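Long-range contact in L-Ala-D/L-Glu epimerase, a muconate lactonizing enzyme (Klebsiella pneumoniae subsp. pneumoniae MGH 78578, PDB 3FCP), which belongs to the enolase superfamily, joining a capping N-terminal domain to a barrel-like C-terminal domain that holds a magnesium ion: residues Ala263-Ala276 / Ala291-Glu305. Numbering follows the deposited sequence.
Sequences AQQGFTGAYALKIA and AQAAGIGLYGGTMLE
Leu-273 and Gly-301 share the shortest backbone bond of this contact, 2.6 Å from Gly-301 N to Leu-273 O, at the C-terminal end of two neighbouring parallel strands of the barrel. Upstream, Leu-273 N donates to Tyr-299 O, Tyr-271 N to Gly-297 O and Gly-297 N to Gly-269 O, while the bond from Tyr-299 N to Tyr-271 O is weak. Next along the chain, Lys-274 runs alongside Gly-301, its CG 3.6 Å from Gly-301 C. With CG anti to the carbonyl carbon (chi1 -66°) and the rest of the chain extended, NZ reaches a weak bond to Thr-302 O and a stronger partner in Asp-250, a magnesium ligand. Met-303 crosses this chain at about a right angle, with SD 3.8 Å from Lys-274 NZ. Glu-305 OE1 accepts from both Thr-302 OG1, at 2.6 Å, and Met-303 N, which comes from above the carboxylate plane; Glu-305 OE2 accepts a hydrogen bond from a water that in turn accepts from Ala-276 N.

At the other end, a water links Thr-268 OG1 and Gly-269 N to Gly-295 O, and Ile-296 packs against strand 270-273 on the face that carries Tyr-271. Its CG2 sits over the centre of the Tyr-271 ring, a CH-pi contact 3.7 Å from the centroid, and CD1 reaches past CZ of that ring to Ala-263 CB and the edge of Phe-267. The Tyr-271 hydroxyl is hydrogen-bonded to the backbone O of Gly-259 in helix 256-264. On the opposite face of the sheet, Ala-272 CB meets the edge of the Tyr-299 ring in its plane.

Most of the apolar packing thus lies at the N-terminal ends of the strands, whereas at their C-terminal ends the extended Lys-274 side chain, about 5 Å from the magnesium ion, links them through Asp-250 to the metal site.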
loop_
_atom_site.group_PDB
_atom_site.type_symbol
_atom_site.label_atom_id
_atom_site.label_comp_id
_atom_site.label_asym_id
_atom_site.label_seq_id
_atom_site.Cartn_x
_atom_site.Cartn_y
_atom_site.Cartn_z
ATOM N N ALA A 263 -2.457 -10.983 -11.590
ATOM C CA ALA A 263 -1.687 -11.636 -10.536
ATOM C C ALA A 263 -0.985 -10.600 -9.639
ATOM O O ALA A 263 -1.017 -10.689 -8.411
ATOM C CB ALA A 263 -0.657 -12.584 -11.164
ATOM N N GLN A 264 -0.359 -9.613 -10.269
ATOM C CA GLN A 264 0.360 -8.562 -9.554
ATOM C C GLN A 264 -0.609 -7.800 -8.647
ATOM O O GLN A 264 -0.253 -7.358 -7.556
ATOM C CB GLN A 264 1.011 -7.621 -10.586
ATOM C CG GLN A 264 1.796 -6.445 -10.020
ATOM C CD GLN A 264 0.908 -5.351 -9.465
ATOM O OE1 GLN A 264 0.040 -4.829 -10.159
ATOM N NE2 GLN A 264 1.122 -5.002 -8.203
ATOM N N GLN A 265 -1.848 -7.680 -9.106
ATOM C CA GLN A 265 -2.888 -6.980 -8.370
ATOM C C GLN A 265 -3.306 -7.746 -7.111
ATOM O O GLN A 265 -3.957 -7.188 -6.228
ATOM C CB GLN A 265 -4.090 -6.780 -9.283
ATOM C CG GLN A 265 -4.958 -5.592 -8.942
ATOM C CD GLN A 265 -6.029 -5.367 -9.991
ATOM O OE1 GLN A 265 -5.751 -5.421 -11.197
ATOM N NE2 GLN A 265 -7.259 -5.109 -9.545
ATOM N N GLY A 266 -2.939 -9.025 -7.039
ATOM C CA GLY A 266 -3.273 -9.824 -5.873
ATOM C C GLY A 266 -4.283 -10.940 -6.087
ATOM O O GLY A 266 -4.694 -11.599 -5.130
ATOM N N PHE A 267 -4.693 -11.165 -7.329
ATOM C CA PHE A 267 -5.660 -12.219 -7.613
ATOM C C PHE A 267 -5.090 -13.596 -7.295
ATOM O O PHE A 267 -3.952 -13.905 -7.636
ATOM C CB PHE A 267 -6.070 -12.208 -9.091
ATOM C CG PHE A 267 -6.967 -13.358 -9.476
ATOM C CD1 PHE A 267 -8.330 -13.314 -9.207
ATOM C CD2 PHE A 267 -6.441 -14.495 -10.076
ATOM C CE1 PHE A 267 -9.162 -14.389 -9.535
ATOM C CE2 PHE A 267 -7.257 -15.577 -10.407
ATOM C CZ PHE A 267 -8.625 -15.525 -10.135
ATOM N N THR A 268 -5.886 -14.426 -6.636
ATOM C CA THR A 268 -5.454 -15.777 -6.326
ATOM C C THR A 268 -6.580 -16.720 -6.739
ATOM O O THR A 268 -7.753 -16.469 -6.454
ATOM C CB THR A 268 -5.118 -15.953 -4.823
ATOM O OG1 THR A 268 -4.672 -17.299 -4.593
ATOM C CG2 THR A 268 -6.329 -15.660 -3.951
ATOM N N GLY A 269 -6.207 -17.782 -7.438
ATOM C CA GLY A 269 -7.169 -18.754 -7.922
ATOM C C GLY A 269 -6.625 -19.388 -9.191
ATOM O O GLY A 269 -5.477 -19.830 -9.220
ATOM N N ALA A 270 -7.428 -19.409 -10.248
ATOM C CA ALA A 270 -6.994 -20.007 -11.504
ATOM C C ALA A 270 -7.398 -19.187 -12.720
ATOM O O ALA A 270 -8.265 -18.310 -12.633
ATOM C CB ALA A 270 -7.559 -21.429 -11.622
ATOM N N TYR A 271 -6.749 -19.475 -13.847
ATOM C CA TYR A 271 -7.044 -18.806 -15.111
ATOM C C TYR A 271 -7.633 -19.785 -16.128
ATOM O O TYR A 271 -7.169 -20.928 -16.266
ATOM C CB TYR A 271 -5.781 -18.199 -15.745
ATOM C CG TYR A 271 -5.182 -16.990 -15.057
ATOM C CD1 TYR A 271 -5.905 -16.251 -14.117
ATOM C CD2 TYR A 271 -3.901 -16.546 -15.401
ATOM C CE1 TYR A 271 -5.373 -15.104 -13.543
ATOM C CE2 TYR A 271 -3.360 -15.396 -14.832
ATOM C CZ TYR A 271 -4.102 -14.680 -13.905
ATOM O OH TYR A 271 -3.570 -13.549 -13.337
ATOM N N ALA A 272 -8.656 -19.330 -16.843
ATOM C CA ALA A 272 -9.276 -20.142 -17.884
ATOM C C ALA A 272 -8.502 -19.864 -19.168
ATOM O O ALA A 272 -8.778 -18.887 -19.860
ATOM C CB ALA A 272 -10.751 -19.753 -18.066
ATOM N N LEU A 273 -7.524 -20.708 -19.477
ATOM C CA LEU A 273 -6.737 -20.538 -20.695
ATOM C C LEU A 273 -7.607 -20.862 -21.913
ATOM O O LEU A 273 -8.363 -21.835 -21.901
ATOM C CB LEU A 273 -5.526 -21.480 -20.691
ATOM C CG LEU A 273 -4.574 -21.471 -19.494
ATOM C CD1 LEU A 273 -3.535 -22.580 -19.654
ATOM C CD2 LEU A 273 -3.899 -20.113 -19.392
ATOM N N LYS A 274 -7.519 -20.033 -22.950
ATOM C CA LYS A 274 -8.263 -20.266 -24.190
ATOM C C LYS A 274 -7.387 -19.799 -25.343
ATOM O O LYS A 274 -6.897 -18.673 -25.332
ATOM C CB LYS A 274 -9.592 -19.496 -24.193
ATOM C CG LYS A 274 -10.592 -19.979 -23.132
ATOM C CD LYS A 274 -11.941 -19.292 -23.269
ATOM C CE LYS A 274 -12.924 -19.791 -22.198
ATOM N NZ LYS A 274 -14.253 -19.161 -22.351
ATOM N N ILE A 275 -7.188 -20.652 -26.344
ATOM C CA ILE A 275 -6.329 -20.248 -27.450
ATOM C C ILE A 275 -6.875 -19.029 -28.186
ATOM O O ILE A 275 -6.096 -18.177 -28.633
ATOM C CB ILE A 275 -6.067 -21.421 -28.452
ATOM C CG1 ILE A 275 -7.348 -21.835 -29.174
ATOM C CG2 ILE A 275 -5.473 -22.613 -27.706
ATOM C CD1 ILE A 275 -7.101 -22.918 -30.246
ATOM N N ALA A 276 -8.203 -18.922 -28.277
ATOM C CA ALA A 276 -8.844 -17.794 -28.963
ATOM C C ALA A 276 -8.550 -16.447 -28.305
ATOM O O ALA A 276 -8.396 -15.433 -28.992
ATOM C CB ALA A 276 -10.364 -18.009 -29.040
ATOM N N ALA A 291 1.095 -17.515 -15.247
ATOM C CA ALA A 291 0.240 -18.045 -14.191
ATOM C C ALA A 291 1.042 -18.954 -13.271
ATOM O O ALA A 291 0.967 -18.825 -12.049
ATOM C CB ALA A 291 -0.934 -18.805 -14.797
ATOM N N GLN A 292 1.821 -19.862 -13.855
ATOM C CA GLN A 292 2.623 -20.774 -13.045
ATOM C C GLN A 292 3.638 -20.040 -12.179
ATOM O O GLN A 292 3.836 -20.381 -11.014
ATOM C CB GLN A 292 3.346 -21.777 -13.929
ATOM C CG GLN A 292 2.424 -22.711 -14.677
ATOM C CD GLN A 292 3.192 -23.741 -15.463
ATOM O OE1 GLN A 292 4.068 -23.396 -16.256
ATOM N NE2 GLN A 292 2.875 -25.014 -15.247
ATOM N N ALA A 293 4.287 -19.030 -12.744
ATOM C CA ALA A 293 5.274 -18.277 -11.983
ATOM C C ALA A 293 4.622 -17.565 -10.801
ATOM O O ALA A 293 5.233 -17.417 -9.743
ATOM C CB ALA A 293 5.969 -17.259 -12.889
ATOM N N ALA A 294 3.375 -17.131 -10.977
ATOM C CA ALA A 294 2.652 -16.417 -9.927
ATOM C C ALA A 294 1.870 -17.302 -8.949
ATOM O O ALA A 294 1.233 -16.785 -8.030
ATOM C CB ALA A 294 1.701 -15.408 -10.561
ATOM N N GLY A 295 1.899 -18.619 -9.149
ATOM C CA GLY A 295 1.170 -19.517 -8.259
ATOM C C GLY A 295 -0.319 -19.629 -8.570
ATOM O O GLY A 295 -1.116 -20.026 -7.715
ATOM N N ILE A 296 -0.697 -19.275 -9.795
ATOM C CA ILE A 296 -2.091 -19.331 -10.237
ATOM C C ILE A 296 -2.349 -20.630 -11.012
ATOM O O ILE A 296 -1.579 -20.997 -11.904
ATOM C CB ILE A 296 -2.408 -18.081 -11.099
ATOM C CG1 ILE A 296 -2.497 -16.852 -10.176
ATOM C CG2 ILE A 296 -3.695 -18.278 -11.914
ATOM C CD1 ILE A 296 -2.435 -15.530 -10.903
ATOM N N GLY A 297 -3.424 -21.331 -10.642
ATOM C CA GLY A 297 -3.773 -22.593 -11.280
ATOM C C GLY A 297 -4.241 -22.483 -12.724
ATOM O O GLY A 297 -4.607 -21.396 -13.188
ATOM N N LEU A 298 -4.263 -23.616 -13.424
ATOM C CA LEU A 298 -4.643 -23.649 -14.832
ATOM C C LEU A 298 -5.884 -24.483 -15.151
ATOM O O LEU A 298 -6.146 -25.510 -14.514
ATOM C CB LEU A 298 -3.458 -24.154 -15.668
ATOM C CG LEU A 298 -2.116 -23.437 -15.452
ATOM C CD1 LEU A 298 -1.026 -24.099 -16.301
ATOM C CD2 LEU A 298 -2.249 -21.971 -15.814
ATOM N N TYR A 299 -6.616 -24.037 -16.169
ATOM C CA TYR A 299 -7.847 -24.672 -16.648
ATOM C C TYR A 299 -7.874 -24.560 -18.179
ATOM O O TYR A 299 -7.565 -23.496 -18.730
ATOM C CB TYR A 299 -9.063 -23.941 -16.057
ATOM C CG TYR A 299 -10.433 -24.421 -16.507
ATOM C CD1 TYR A 299 -10.930 -25.667 -16.112
ATOM C CD2 TYR A 299 -11.282 -23.575 -17.231
ATOM C CE1 TYR A 299 -12.240 -26.049 -16.413
ATOM C CE2 TYR A 299 -12.590 -23.947 -17.536
ATOM C CZ TYR A 299 -13.063 -25.180 -17.114
ATOM O OH TYR A 299 -14.380 -25.510 -17.338
ATOM N N GLY A 300 -8.236 -25.651 -18.853
ATOM C CA GLY A 300 -8.307 -25.656 -20.310
ATOM C C GLY A 300 -9.668 -25.190 -20.805
ATOM O O GLY A 300 -10.619 -25.977 -20.863
ATOM N N GLY A 301 -9.759 -23.915 -21.176
ATOM C CA GLY A 301 -11.027 -23.356 -21.613
ATOM C C GLY A 301 -11.388 -23.480 -23.081
ATOM O O GLY A 301 -10.539 -23.790 -23.917
ATOM N N THR A 302 -12.657 -23.211 -23.389
ATOM C CA THR A 302 -13.166 -23.302 -24.760
ATOM C C THR A 302 -14.099 -22.164 -25.121
ATOM O O THR A 302 -14.638 -21.482 -24.246
ATOM C CB THR A 302 -13.981 -24.615 -24.984
ATOM O OG1 THR A 302 -14.182 -24.831 -26.387
ATOM C CG2 THR A 302 -15.346 -24.529 -24.290
ATOM N N MET A 303 -14.274 -21.973 -26.426
ATOM C CA MET A 303 -15.199 -20.987 -26.964
ATOM C C MET A 303 -16.226 -21.826 -27.738
ATOM O O MET A 303 -16.941 -21.336 -28.618
ATOM C CB MET A 303 -14.478 -20.008 -27.897
ATOM C CG MET A 303 -13.599 -18.963 -27.189
ATOM S SD MET A 303 -14.416 -17.933 -25.934
ATOM C CE MET A 303 -15.666 -17.170 -26.860
ATOM N N LEU A 304 -16.289 -23.103 -27.362
ATOM C CA LEU A 304 -17.173 -24.094 -27.975
ATOM C C LEU A 304 -16.774 -24.363 -29.428
ATOM O O LEU A 304 -17.611 -24.386 -30.328
ATOM C CB LEU A 304 -18.644 -23.654 -27.884
ATOM C CG LEU A 304 -19.214 -23.568 -26.459
ATOM C CD1 LEU A 304 -20.706 -23.232 -26.503
ATOM C CD2 LEU A 304 -19.003 -24.886 -25.746
ATOM N N GLU A 305 -15.475 -24.556 -29.638
ATOM C CA GLU A 305 -14.931 -24.849 -30.957
ATOM C C GLU A 305 -15.367 -26.235 -31.420
ATOM O O GLU A 305 -15.733 -27.085 -30.604
ATOM C CB GLU A 305 -13.393 -24.853 -30.922
ATOM C CG GLU A 305 -12.696 -23.509 -30.755
ATOM C CD GLU A 305 -12.635 -23.017 -29.319
ATOM O OE1 GLU A 305 -12.971 -23.779 -28.385
ATOM O OE2 GLU A 305 -12.232 -21.853 -29.129
HETATM O O HOH W 1 -1.343 -15.939 -6.935
HETATM O O HOH W 2 -3.169 -18.193 -6.772
HETATM O O HOH W 3 -9.130 -22.970 -26.040
HETATM O O HOH W 4 -10.351 -20.864 -27.488
#